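Local coordinates for secretion activator protein, hypothetical (Brucella abortus bv. 1 str. 9-941, PDB 7DNP) that probably cleaves peptidoglycan as a muramidase of the lysozyme clan, acting as an autolysin in the type IV secretion system, at residues 37-42 with 62-67; 106-111 with 116-121; 87-92 with 139-144; 125-130 with 168-173. All coordinates share one frame; numbering follows the deposited sequence.

Contact 1: 37-42 with 62-67. With H9U ((2R)-2-[[(2S)-2-[[(2R)-2-[(2R,3S,4R,5R,6S)-5-acetamido-3-[(2S,3R,4R,5S,6R)-3-acetamido-6-(hydroxymethyl)-4,5-bis(oxidanyl)oxan-2-yl]oxy-2-(hydroxymethyl)-6-oxidanyl-oxan-4-yl]oxypropanoyl]amino]propanoyl]amino]pentanedioic acid), chain B.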
# COMPACT_ATOMS: atom_id res chain seq x y z
N LEU A 37 -15.22 1.91 -2.62
CA LEU A 37 -16.51 1.71 -1.97
C LEU A 37 -16.47 0.51 -1.02
O LEU A 37 -17.04 0.56 0.08
CB LEU A 37 -17.60 1.53 -3.02
CG LEU A 37 -19.04 1.48 -2.52
CD1 LEU A 37 -19.95 2.25 -3.47
CD2 LEU A 37 -19.51 0.04 -2.39
N ALA A 38 -15.81 -0.57 -1.44
CA ALA A 38 -15.74 -1.76 -0.60
C ALA A 38 -14.95 -1.48 0.68
O ALA A 38 -15.29 -2.00 1.75
CB ALA A 38 -15.10 -2.91 -1.37
N THR A 39 -13.91 -0.66 0.58
CA THR A 39 -13.13 -0.33 1.76
C THR A 39 -13.92 0.54 2.73
O THR A 39 -13.88 0.33 3.94
CB THR A 39 -11.82 0.34 1.34
OG1 THR A 39 -11.01 -0.61 0.64
CG2 THR A 39 -11.05 0.86 2.55
N LEU A 40 -14.68 1.51 2.20
CA LEU A 40 -15.53 2.31 3.08
C LEU A 40 -16.64 1.45 3.68
O LEU A 40 -17.04 1.65 4.83
CB LEU A 40 -16.13 3.49 2.31
CG LEU A 40 -16.95 4.48 3.15
CD1 LEU A 40 -16.16 4.96 4.36
CD2 LEU A 40 -17.37 5.67 2.29
N SER A 41 -17.15 0.49 2.91
CA SER A 41 -18.15 -0.43 3.44
C SER A 41 -17.59 -1.23 4.62
O SER A 41 -18.27 -1.40 5.64
CB SER A 41 -18.64 -1.36 2.33
OG SER A 41 -19.44 -0.64 1.41
N ALA A 42 -16.35 -1.70 4.49
CA ALA A 42 -15.71 -2.43 5.58
C ALA A 42 -15.56 -1.55 6.82
O ALA A 42 -15.66 -2.04 7.95
CB ALA A 42 -14.35 -2.95 5.13
N THR A 62 -8.07 9.26 6.43
CA THR A 62 -6.81 9.10 7.16
C THR A 62 -6.91 7.98 8.20
O THR A 62 -5.97 7.19 8.35
CB THR A 62 -6.40 10.42 7.81
OG1 THR A 62 -6.32 11.44 6.81
CG2 THR A 62 -5.04 10.29 8.49
N ASP A 63 -8.03 7.90 8.92
CA ASP A 63 -8.19 6.80 9.87
C ASP A 63 -8.19 5.46 9.16
O ASP A 63 -7.65 4.47 9.67
CB ASP A 63 -9.48 6.97 10.67
CG ASP A 63 -9.50 8.22 11.52
OD1 ASP A 63 -8.42 8.68 11.96
OD2 ASP A 63 -10.61 8.75 11.75
N ILE A 64 -8.81 5.39 7.98
CA ILE A 64 -8.85 4.15 7.22
C ILE A 64 -7.45 3.75 6.77
O ILE A 64 -7.06 2.58 6.90
CB ILE A 64 -9.81 4.29 6.02
CG1 ILE A 64 -11.26 4.36 6.51
CG2 ILE A 64 -9.59 3.14 5.04
CD1 ILE A 64 -12.23 4.82 5.45
N TYR A 65 -6.69 4.70 6.24
CA TYR A 65 -5.32 4.41 5.82
C TYR A 65 -4.45 4.01 7.02
O TYR A 65 -3.60 3.12 6.90
CB TYR A 65 -4.72 5.61 5.10
CG TYR A 65 -5.12 5.72 3.64
CD1 TYR A 65 -5.00 4.63 2.78
CD2 TYR A 65 -5.64 6.90 3.13
CE1 TYR A 65 -5.37 4.73 1.45
CE2 TYR A 65 -6.02 7.01 1.80
CZ TYR A 65 -5.88 5.92 0.97
OH TYR A 65 -6.25 6.04 -0.35
N ARG A 66 -4.65 4.65 8.17
CA ARG A 66 -3.84 4.34 9.35
C ARG A 66 -4.17 2.96 9.90
O ARG A 66 -3.27 2.13 10.09
CB ARG A 66 -4.04 5.42 10.42
CG ARG A 66 -2.99 5.40 11.55
CD ARG A 66 -3.40 6.30 12.73
NE ARG A 66 -4.70 5.91 13.27
CZ ARG A 66 -5.81 6.62 13.14
NH1 ARG A 66 -5.80 7.77 12.48
NH2 ARG A 66 -6.95 6.17 13.65
N GLU A 67 -5.45 2.69 10.15
CA GLU A 67 -5.85 1.45 10.81
C GLU A 67 -5.88 0.26 9.87
O GLU A 67 -5.49 -0.85 10.25
CB GLU A 67 -7.24 1.62 11.45
CG GLU A 67 -7.30 2.64 12.56
CD GLU A 67 -6.38 2.31 13.71
OE1 GLU A 67 -6.15 1.10 13.95
OE2 GLU A 67 -5.88 3.25 14.36
C22 H9U B . -7.27 0.56 -5.58
C24 H9U B . -6.94 0.94 -7.98
C26 H9U B . -7.18 2.08 -5.36
C28 H9U B . -6.98 2.46 -7.76
C23 H9U B . -7.71 0.21 -6.95
C25 H9U B . -7.67 -1.05 -3.89
C27 H9U B . -8.14 -0.98 -2.42
C29 H9U B . -7.72 -2.19 -1.67
C30 H9U B . -8.11 -3.44 -2.35
C31 H9U B . -7.53 -3.46 -3.77
C32 H9U B . -8.28 -1.95 -8.04
C33 H9U B . -6.44 2.38 -4.10
C34 H9U B . -7.86 -4.75 -4.47
C35 H9U B . -6.51 0.25 -10.39
C36 H9U B . -7.34 -3.01 -8.62
C37 H9U B . -8.26 1.25 -1.06
C38 H9U B . -9.49 -2.61 -7.39
C39 H9U B . -5.06 -4.09 -8.63
C40 H9U B . -7.00 -0.01 -11.81
C41 H9U B . -7.46 2.40 -0.44
C42 H9U B . -5.32 -5.38 -7.85
C43 H9U B . -6.65 -7.53 -7.61
C44 H9U B . -3.63 -3.65 -8.40
C45 H9U B . -7.86 -7.31 -6.72
C46 H9U B . -7.00 -8.63 -8.61
C47 H9U B . -6.66 -10.01 -8.05
C48 H9U B . -6.96 -11.11 -9.06
N18 H9U B . -7.43 0.68 -9.37
N19 H9U B . -7.52 0.21 -1.76
N20 H9U B . -5.98 -3.10 -8.10
N21 H9U B . -6.35 -6.30 -8.33
O01 H9U B . -8.20 -0.00 -4.63
O02 H9U B . -6.47 2.80 -6.43
O03 H9U B . -8.05 -2.32 -4.53
O04 H9U B . -7.51 -1.25 -7.09
O05 H9U B . -8.27 2.90 -7.86
O06 H9U B . -8.27 -2.17 -0.30
O07 H9U B . -7.60 -4.57 -1.62
O08 H9U B . -6.29 3.77 -4.03
O09 H9U B . -9.25 -4.88 -4.56
O10 H9U B . -5.36 0.10 -10.12
O11 H9U B . -7.71 -3.73 -9.48
O12 H9U B . -9.45 1.24 -0.96
O13 H9U B . -4.68 -5.60 -6.87
O14 H9U B . -7.93 -7.90 -5.60
O15 H9U B . -8.79 -6.54 -7.09
O16 H9U B . -7.41 -10.81 -10.20
O17 H9U B . -6.77 -12.32 -8.76
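T39 and I64 meet methyl to methyl at the wall of the glycan pocket in the lysozyme-like glycosyl hydrolase 108 part of the chain, where helix 37-44 lies against helix 58-70. CG2 of T39 comes within 3.7 Å of CG2 of I64, the two side chains slanting across each other. One residue on, CD1 of L40 reaches CD1 of I64 at a looser 4.1 Å, nearly at a right angle, so I64 spreads both its branches over the shorter helix. In T39, a chi1 of -67° sets OG1 beside the backbone N and leaves CG2 anti to it, which turns the methyl to I64 and the hydroxyl to the bound muropeptide. The hydroxyl OG1 donates to O12, the acetamide carbonyl oxygen of the GlcNAc unit, at 2.9 Å, and takes a weak bond from sugar hydroxyl O06 at 3.3 Å. Y65, on helix 58-70, packs obliquely against the methyl of the same acetamide, so both helices hold this one group.

Further out, OG1 of T39 also bonds to Y69 OH, and Y65 OH bonds to M33 O, which anchors the phenol oxygen. W43, one turn on from T39 in helix 37-44, also touches I64. Along the surface of helix 58-70, R66 bridges D63 and E67, which also touch W43, and its NE and NH2 both grip the single oxygen OE2 of E67, at 3.1 and 3.2 Å.

Contact 2: 106-111 with 116-121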
# COMPACT_ATOMS: atom_id res chain seq x y z
N VAL A 106 11.36 -12.19 1.79
CA VAL A 106 12.24 -12.51 2.92
C VAL A 106 12.25 -13.99 3.25
O VAL A 106 13.00 -14.41 4.14
CB VAL A 106 11.86 -11.68 4.16
CG1 VAL A 106 11.77 -10.21 3.81
CG2 VAL A 106 10.55 -12.18 4.77
N GLY A 107 11.44 -14.80 2.57
CA GLY A 107 11.52 -16.25 2.68
C GLY A 107 10.83 -16.87 3.88
O GLY A 107 11.41 -17.74 4.54
N VAL A 108 9.60 -16.46 4.16
CA VAL A 108 8.81 -17.06 5.23
C VAL A 108 7.44 -17.43 4.67
O VAL A 108 7.08 -17.05 3.55
CB VAL A 108 8.66 -16.13 6.46
CG1 VAL A 108 10.03 -15.82 7.06
CG2 VAL A 108 7.96 -14.85 6.08
N ASP A 109 6.68 -18.18 5.46
CA ASP A 109 5.34 -18.58 5.05
C ASP A 109 4.50 -17.36 4.68
O ASP A 109 4.48 -16.36 5.41
CB ASP A 109 4.65 -19.36 6.18
CG ASP A 109 5.25 -20.74 6.38
OD1 ASP A 109 6.11 -21.15 5.57
OD2 ASP A 109 4.86 -21.41 7.36
N GLN A 110 3.80 -17.44 3.55
CA GLN A 110 3.00 -16.33 3.05
C GLN A 110 1.59 -16.45 3.60
O GLN A 110 0.71 -17.05 2.98
CB GLN A 110 3.01 -16.30 1.53
CG GLN A 110 4.41 -16.17 0.96
CD GLN A 110 4.47 -16.56 -0.50
OE1 GLN A 110 3.52 -16.34 -1.25
NE2 GLN A 110 5.59 -17.14 -0.91
N ASP A 111 1.35 -15.87 4.77
CA ASP A 111 0.02 -15.87 5.37
C ASP A 111 -0.62 -14.49 5.40
O ASP A 111 -1.78 -14.37 5.82
CB ASP A 111 0.07 -16.47 6.78
CG ASP A 111 0.97 -15.70 7.73
OD1 ASP A 111 1.30 -14.53 7.46
OD2 ASP A 111 1.35 -16.28 8.77
N ALA A 116 6.11 -12.86 14.27
CA ALA A 116 7.49 -12.87 14.75
C ALA A 116 8.46 -13.39 13.69
O ALA A 116 9.55 -12.84 13.51
CB ALA A 116 7.60 -13.69 16.03
N LYS A 117 8.08 -14.47 12.98
CA LYS A 117 8.98 -15.02 11.97
C LYS A 117 9.20 -14.05 10.82
O LYS A 117 10.30 -14.00 10.25
CB LYS A 117 8.43 -16.34 11.42
CG LYS A 117 8.34 -17.44 12.45
CD LYS A 117 8.74 -18.78 11.87
CE LYS A 117 9.04 -19.78 12.98
NZ LYS A 117 8.40 -21.09 12.71
N THR A 118 8.18 -13.26 10.47
CA THR A 118 8.35 -12.29 9.39
C THR A 118 9.27 -11.15 9.83
O THR A 118 10.18 -10.76 9.09
CB THR A 118 7.00 -11.74 8.95
OG1 THR A 118 6.17 -12.82 8.50
CG2 THR A 118 7.18 -10.75 7.81
N LEU A 119 9.06 -10.63 11.04
CA LEU A 119 9.90 -9.54 11.53
C LEU A 119 11.36 -9.98 11.63
O LEU A 119 12.27 -9.20 11.30
CB LEU A 119 9.41 -9.06 12.90
CG LEU A 119 8.12 -8.25 12.99
CD1 LEU A 119 7.75 -8.05 14.46
CD2 LEU A 119 8.28 -6.91 12.30
N ALA A 120 11.60 -11.21 12.08
CA ALA A 120 12.97 -11.70 12.20
C ALA A 120 13.65 -11.76 10.84
O ALA A 120 14.80 -11.32 10.68
CB ALA A 120 12.99 -13.06 12.88
N ALA A 121 12.96 -12.30 9.83
CA ALA A 121 13.53 -12.43 8.50
C ALA A 121 13.72 -11.08 7.83
O ALA A 121 14.69 -10.89 7.08
CB ALA A 121 12.65 -13.33 7.64
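V108 meets A121 and T118 through its two methyls, and its chi1 of -61° decides which goes where. CG1 stands anti to the carbonyl carbon and lands on CB of A121 at 3.7 Å, while CG2 occupies the crowded position between N and C and reaches OG1 of T118 at 3.6 Å. V106 (chi1 -51°) meets the same alanine methyl with its CG2, 3.7 Å from CB of A121. The small A121 methyl therefore sits in a nook made by the two valines, with the carbonyl O of V106 closing in on it as well.

The route of the backbone makes this possible. V106 ends helix 95-106, and G107 then turns the chain with a positive phi of 81°. V108 follows in an extended conformation and faces helix 116-123 again. CG1 of V108 also lies 3.7 Å from the backbone O of K117, so the valine spans one turn of that helix from K117 to A121. Q103 of helix 95-106 ties the two sides together: its NE2 bonds to OG1 of T118 and to OD1 of D111, and V108 packs on its side chain. V106 meanwhile leans on M125, beyond the end of helix 116-123.

In the predicted peptidoglycan domain region, the loop that links helix 95-106 to helix 116-123 thus folds back on the second helix near the surface. Between the segments it is held by van der Waals contact, methyl on methyl and methyl on oxygen; the one buried hydroxyl, that of T118, draws its hydrogen bond from Q103 instead.

Contact 3: 87-92 with 139-144. With H9U ((2R)-2-[[(2S)-2-[[(2R)-2-[(2R,3S,4R,5R,6S)-5-acetamido-3-[(2S,3R,4R,5S,6R)-3-acetamido-6-(hydroxymethyl)-4,5-bis(oxidanyl)oxan-2-yl]oxy-2-(hydroxymethyl)-6-oxidanyl-oxan-4-yl]oxypropanoyl]amino]propanoyl]amino]pentanedioic acid), chain B.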
# COMPACT_ATOMS: atom_id res chain seq x y z
N LEU A 87 3.39 -0.30 2.39
CA LEU A 87 2.15 0.46 2.52
C LEU A 87 1.52 0.74 1.16
O LEU A 87 0.31 0.55 0.97
CB LEU A 87 2.41 1.77 3.26
CG LEU A 87 1.27 2.79 3.27
CD1 LEU A 87 0.07 2.27 4.03
CD2 LEU A 87 1.75 4.12 3.85
N ASP A 88 2.31 1.20 0.19
CA ASP A 88 1.72 1.53 -1.10
C ASP A 88 1.17 0.28 -1.79
O ASP A 88 0.08 0.32 -2.37
CB ASP A 88 2.71 2.24 -2.01
CG ASP A 88 2.05 2.74 -3.28
OD1 ASP A 88 1.37 3.79 -3.20
OD2 ASP A 88 2.15 2.08 -4.33
N PHE A 89 1.93 -0.82 -1.76
CA PHE A 89 1.42 -2.10 -2.26
C PHE A 89 0.12 -2.47 -1.55
O PHE A 89 -0.85 -2.88 -2.20
CB PHE A 89 2.51 -3.17 -2.06
CG PHE A 89 2.35 -4.41 -2.91
CD1 PHE A 89 1.19 -4.66 -3.63
CD2 PHE A 89 3.38 -5.34 -2.97
CE1 PHE A 89 1.06 -5.81 -4.40
CE2 PHE A 89 3.26 -6.49 -3.73
CZ PHE A 89 2.10 -6.72 -4.45
N ALA A 90 0.07 -2.28 -0.23
CA ALA A 90 -1.14 -2.57 0.52
C ALA A 90 -2.30 -1.68 0.08
O ALA A 90 -3.44 -2.15 -0.01
CB ALA A 90 -0.89 -2.40 2.02
N ILE A 91 -2.03 -0.40 -0.19
CA ILE A 91 -3.11 0.49 -0.62
C ILE A 91 -3.66 0.04 -1.97
O ILE A 91 -4.87 0.03 -2.19
CB ILE A 91 -2.61 1.94 -0.68
CG1 ILE A 91 -2.38 2.48 0.74
CG2 ILE A 91 -3.60 2.82 -1.45
CD1 ILE A 91 -1.68 3.83 0.77
N HIS A 92 -2.77 -0.39 -2.86
CA HIS A 92 -3.14 -0.72 -4.23
C HIS A 92 -3.79 -2.09 -4.35
O HIS A 92 -4.70 -2.27 -5.17
CB HIS A 92 -1.89 -0.66 -5.11
CG HIS A 92 -2.17 -0.53 -6.58
ND1 HIS A 92 -1.38 -1.12 -7.54
CD2 HIS A 92 -3.14 0.13 -7.25
CE1 HIS A 92 -1.85 -0.83 -8.74
NE2 HIS A 92 -2.92 -0.08 -8.59
N LEU A 139 5.77 -5.90 -9.47
CA LEU A 139 5.63 -5.77 -10.92
C LEU A 139 5.36 -7.11 -11.58
O LEU A 139 4.51 -7.22 -12.47
CB LEU A 139 6.89 -5.13 -11.51
CG LEU A 139 6.97 -3.61 -11.47
CD1 LEU A 139 8.40 -3.14 -11.71
CD2 LEU A 139 6.02 -3.01 -12.49
N ALA A 140 6.09 -8.15 -11.16
CA ALA A 140 5.89 -9.48 -11.73
C ALA A 140 4.48 -9.99 -11.43
O ALA A 140 3.87 -10.66 -12.27
CB ALA A 140 6.94 -10.45 -11.18
N TRP A 141 3.96 -9.68 -10.24
CA TRP A 141 2.61 -10.14 -9.90
C TRP A 141 1.55 -9.37 -10.68
O TRP A 141 0.56 -9.96 -11.13
CB TRP A 141 2.38 -10.02 -8.40
CG TRP A 141 0.99 -10.39 -7.98
CD1 TRP A 141 0.47 -11.64 -7.83
CD2 TRP A 141 -0.07 -9.48 -7.66
NE1 TRP A 141 -0.85 -11.57 -7.44
CE2 TRP A 141 -1.20 -10.25 -7.33
CE3 TRP A 141 -0.17 -8.08 -7.62
CZ2 TRP A 141 -2.42 -9.68 -6.96
CZ3 TRP A 141 -1.38 -7.51 -7.25
CH2 TRP A 141 -2.49 -8.31 -6.93
N LEU A 142 1.73 -8.06 -10.85
CA LEU A 142 0.75 -7.27 -11.59
C LEU A 142 0.65 -7.71 -13.05
O LEU A 142 -0.43 -7.65 -13.64
CB LEU A 142 1.10 -5.78 -11.51
CG LEU A 142 0.96 -5.12 -10.13
CD1 LEU A 142 1.63 -3.75 -10.12
CD2 LEU A 142 -0.51 -5.01 -9.74
N LYS A 143 1.77 -8.15 -13.64
CA LYS A 143 1.77 -8.57 -15.03
C LYS A 143 0.94 -9.82 -15.28
O LYS A 143 0.58 -10.10 -16.42
CB LYS A 143 3.21 -8.79 -15.51
CG LYS A 143 4.00 -7.51 -15.68
CD LYS A 143 5.47 -7.80 -15.96
CE LYS A 143 6.29 -6.52 -15.97
NZ LYS A 143 7.75 -6.80 -16.05
N GLY A 144 0.62 -10.58 -14.23
CA GLY A 144 -0.27 -11.71 -14.36
C GLY A 144 -1.75 -11.40 -14.32
O GLY A 144 -2.56 -12.30 -14.55
C22 H9U B . -7.27 0.56 -5.58
C24 H9U B . -6.94 0.94 -7.98
C26 H9U B . -7.18 2.08 -5.36
C28 H9U B . -6.98 2.46 -7.76
C23 H9U B . -7.71 0.21 -6.95
C25 H9U B . -7.67 -1.05 -3.89
C27 H9U B . -8.14 -0.98 -2.42
C29 H9U B . -7.72 -2.19 -1.67
C30 H9U B . -8.11 -3.44 -2.35
C31 H9U B . -7.53 -3.46 -3.77
C32 H9U B . -8.28 -1.95 -8.04
C33 H9U B . -6.44 2.38 -4.10
C34 H9U B . -7.86 -4.75 -4.47
C35 H9U B . -6.51 0.25 -10.39
C36 H9U B . -7.34 -3.01 -8.62
C37 H9U B . -8.26 1.25 -1.06
C38 H9U B . -9.49 -2.61 -7.39
C39 H9U B . -5.06 -4.09 -8.63
C40 H9U B . -7.00 -0.01 -11.81
C41 H9U B . -7.46 2.40 -0.44
C42 H9U B . -5.32 -5.38 -7.85
C43 H9U B . -6.65 -7.53 -7.61
C44 H9U B . -3.63 -3.65 -8.40
C45 H9U B . -7.86 -7.31 -6.72
C46 H9U B . -7.00 -8.63 -8.61
C47 H9U B . -6.66 -10.01 -8.05
C48 H9U B . -6.96 -11.11 -9.06
N18 H9U B . -7.43 0.68 -9.37
N19 H9U B . -7.52 0.21 -1.76
N20 H9U B . -5.98 -3.10 -8.10
N21 H9U B . -6.35 -6.30 -8.33
O01 H9U B . -8.20 -0.00 -4.63
O02 H9U B . -6.47 2.80 -6.43
O03 H9U B . -8.05 -2.32 -4.53
O04 H9U B . -7.51 -1.25 -7.09
O05 H9U B . -8.27 2.90 -7.86
O06 H9U B . -8.27 -2.17 -0.30
O07 H9U B . -7.60 -4.57 -1.62
O08 H9U B . -6.29 3.77 -4.03
O09 H9U B . -9.25 -4.88 -4.56
O10 H9U B . -5.36 0.10 -10.12
O11 H9U B . -7.71 -3.73 -9.48
O12 H9U B . -9.45 1.24 -0.96
O13 H9U B . -4.68 -5.60 -6.87
O14 H9U B . -7.93 -7.90 -5.60
O15 H9U B . -8.79 -6.54 -7.09
O16 H9U B . -7.41 -10.81 -10.20
O17 H9U B . -6.77 -12.32 -8.76
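F89 and W141 make the main apolar contact between helix 82-93 and helix 127-142, joining the hydrolase part of the chain to the predicted peptidoglycan domain. The rim of the phenyl does the touching: CZ lies 4.1 Å from CE3 of the indole, close to the phenyl plane, and the two side chains run obliquely to each other. Both rings reach across because CG is anti to the backbone N in each (chi1 -160° and 176°). R97 of helix 95-106 packs on both. A looser van der Waals touch brings CD2 of L142 obliquely up to CE1 of H92.

The bound muropeptide fills out this second pair. Its alanine methyl C44 lies over one face of the H92 ring, near the rim, and CD2 of L142 is 3.7 Å from C44. The edge of W141 faces the peptide, with CH2 3.5 Å from carbonyl oxygen O13 in the indole plane.

Hydrogen bonds come from the end of helix 82-93. I91 O receives N19 of the GlcNAc acetamide at 2.7 Å, nearly straight at 162°. H92 works at both ends: its backbone O accepts the peptide N20 at 3.3 Å, and its NE2 donates to the MurNAc acetamide oxygen O10 at 2.9 Å. W155 adds an edge-to-face contact to the imidazole.

Carbonyls near the C-terminus of helix 82-93 thus read the ligand's amide N-H groups. That helix gives the hydrogen bonds and one ring face, while W141 and L142 of helix 127-142 add van der Waals contact to the alanine unit.

Contact 4: 125-130 with 168-173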
# COMPACT_ATOMS: atom_id res chain seq x y z
N MET A 125 17.82 -8.97 6.61
CA MET A 125 18.16 -8.57 5.26
C MET A 125 18.36 -7.06 5.20
O MET A 125 17.85 -6.31 6.04
CB MET A 125 17.07 -8.98 4.26
CG MET A 125 16.91 -10.47 4.06
SD MET A 125 15.63 -10.81 2.85
CE MET A 125 16.22 -9.87 1.44
N ALA A 126 19.09 -6.62 4.17
CA ALA A 126 19.28 -5.20 3.95
C ALA A 126 17.97 -4.55 3.53
O ALA A 126 17.20 -5.13 2.75
CB ALA A 126 20.35 -4.97 2.89
N ALA A 127 17.71 -3.35 4.04
CA ALA A 127 16.42 -2.71 3.80
C ALA A 127 16.24 -2.33 2.34
O ALA A 127 15.16 -2.53 1.77
CB ALA A 127 16.27 -1.48 4.70
N ASP A 128 17.28 -1.78 1.71
CA ASP A 128 17.13 -1.40 0.30
C ASP A 128 17.03 -2.62 -0.60
O ASP A 128 16.39 -2.57 -1.65
CB ASP A 128 18.26 -0.46 -0.13
CG ASP A 128 19.65 -1.07 0.04
OD1 ASP A 128 19.77 -2.30 0.17
OD2 ASP A 128 20.63 -0.29 0.05
N ARG A 129 17.63 -3.74 -0.19
CA ARG A 129 17.44 -4.99 -0.92
C ARG A 129 16.00 -5.46 -0.83
O ARG A 129 15.40 -5.88 -1.83
CB ARG A 129 18.40 -6.06 -0.41
CG ARG A 129 18.10 -7.46 -0.94
CD ARG A 129 19.18 -8.45 -0.55
NE ARG A 129 20.19 -8.60 -1.60
CZ ARG A 129 21.30 -7.87 -1.68
NH1 ARG A 129 21.55 -6.94 -0.76
NH2 ARG A 129 22.16 -8.07 -2.67
N ILE A 130 15.41 -5.41 0.37
CA ILE A 130 14.00 -5.76 0.53
C ILE A 130 13.14 -4.86 -0.34
O ILE A 130 12.22 -5.33 -1.03
CB ILE A 130 13.59 -5.66 2.01
CG1 ILE A 130 14.34 -6.70 2.85
CG2 ILE A 130 12.07 -5.83 2.16
CD1 ILE A 130 13.88 -6.76 4.29
N ALA A 168 14.69 6.31 -0.63
CA ALA A 168 15.03 7.56 0.02
C ALA A 168 14.71 7.51 1.51
O ALA A 168 15.57 7.80 2.35
CB ALA A 168 14.28 8.72 -0.65
N PHE A 169 13.47 7.12 1.86
CA PHE A 169 13.10 6.98 3.27
C PHE A 169 14.06 6.06 4.01
O PHE A 169 14.37 6.29 5.19
CB PHE A 169 11.67 6.44 3.39
CG PHE A 169 10.60 7.47 3.15
CD1 PHE A 169 10.82 8.81 3.42
CD2 PHE A 169 9.37 7.08 2.64
CE1 PHE A 169 9.83 9.75 3.19
CE2 PHE A 169 8.37 8.01 2.41
CZ PHE A 169 8.60 9.35 2.68
N SER A 170 14.55 5.01 3.34
CA SER A 170 15.46 4.05 3.95
C SER A 170 16.77 4.68 4.41
O SER A 170 17.44 4.11 5.28
CB SER A 170 15.74 2.91 2.96
OG SER A 170 17.05 2.40 3.12
N ARG A 171 17.14 5.83 3.86
CA ARG A 171 18.35 6.53 4.29
C ARG A 171 18.04 7.88 4.93
O ARG A 171 18.93 8.71 5.08
CB ARG A 171 19.31 6.69 3.11
CG ARG A 171 19.40 5.43 2.26
CD ARG A 171 20.71 5.32 1.51
NE ARG A 171 21.01 3.93 1.19
CZ ARG A 171 21.88 3.18 1.85
NH1 ARG A 171 22.09 1.92 1.49
NH2 ARG A 171 22.56 3.68 2.87
N ASP A 172 16.78 8.10 5.32
CA ASP A 172 16.39 9.30 6.05
C ASP A 172 16.80 9.15 7.51
O ASP A 172 16.35 8.22 8.20
CB ASP A 172 14.88 9.52 5.93
CG ASP A 172 14.43 10.88 6.46
OD1 ASP A 172 14.75 11.20 7.63
OD2 ASP A 172 13.76 11.62 5.71
N SER A 173 17.66 10.06 7.98
CA SER A 173 18.24 9.92 9.32
C SER A 173 17.21 10.09 10.43
O SER A 173 17.49 9.71 11.57
CB SER A 173 19.37 10.94 9.49
OG SER A 173 19.07 12.16 8.84
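D128 and R171 face each other as a carboxylate and a guanidinium turned well out of parallel, their planes 49° apart and the two side chains slanting past one another. The pairing is single, not two-pronged: NH1 of R171 alone reaches OD2 of D128, at 3.0 Å and an N-H...O angle of 142°. It arrives on the anti side of that oxygen, tilted out of the carboxylate plane, while OD2 in turn lies at the guanidinium edge, somewhat tilted from its plane.

R171 comes from a distance. Its chain is extended from CG to NE and carries the charge from the end of helix 148-170 to the start of helix 127-142. D128 instead has its CG tucked between N and C, with chi1 at 59°, which turns the carboxylate to meet it. Beside the ion pair, S170 points at the same helix start, its OG 4.3 Å from CB of A127, and D128 and S170 are the residues whose CA atoms lie nearest.

A126 is the N-cap residue of helix 127-142, and its O already accepts I130 N. V82 of helix 82-93 packs against A127 and I130, and F169 meets H84 edge to face on the inner side of helix 148-170.

The acid thus sits in the first turn of one helix and the base just past the last turn of another, each where the helix dipole would be expected to suit its charge. A single bent bond at the surface, however, is consistent with a modest contribution.

In the fold
Contacts 1 and 3 are buried and touch each other through Y65 and I91. They share the muropeptide: contact 1 holds the GlcNAc acetamide, contact 3 also the MurNAc acetamide and stem peptide. Contacts 2 and 4 lie at the surface and touch, CG1 of V106 packing on the buried I130. Helix 127-142 serves both contact 3 and contact 4, near its end and its start respectively, with about 19 Å between their centres. Across the segments, contacts 1, 2 and 3 meet by van der Waals packing, the first and third adding polar bonds to ligand; contact 4 alone is ionic. Contacts 1 and 4 sit on opposite sides of the chain's centre.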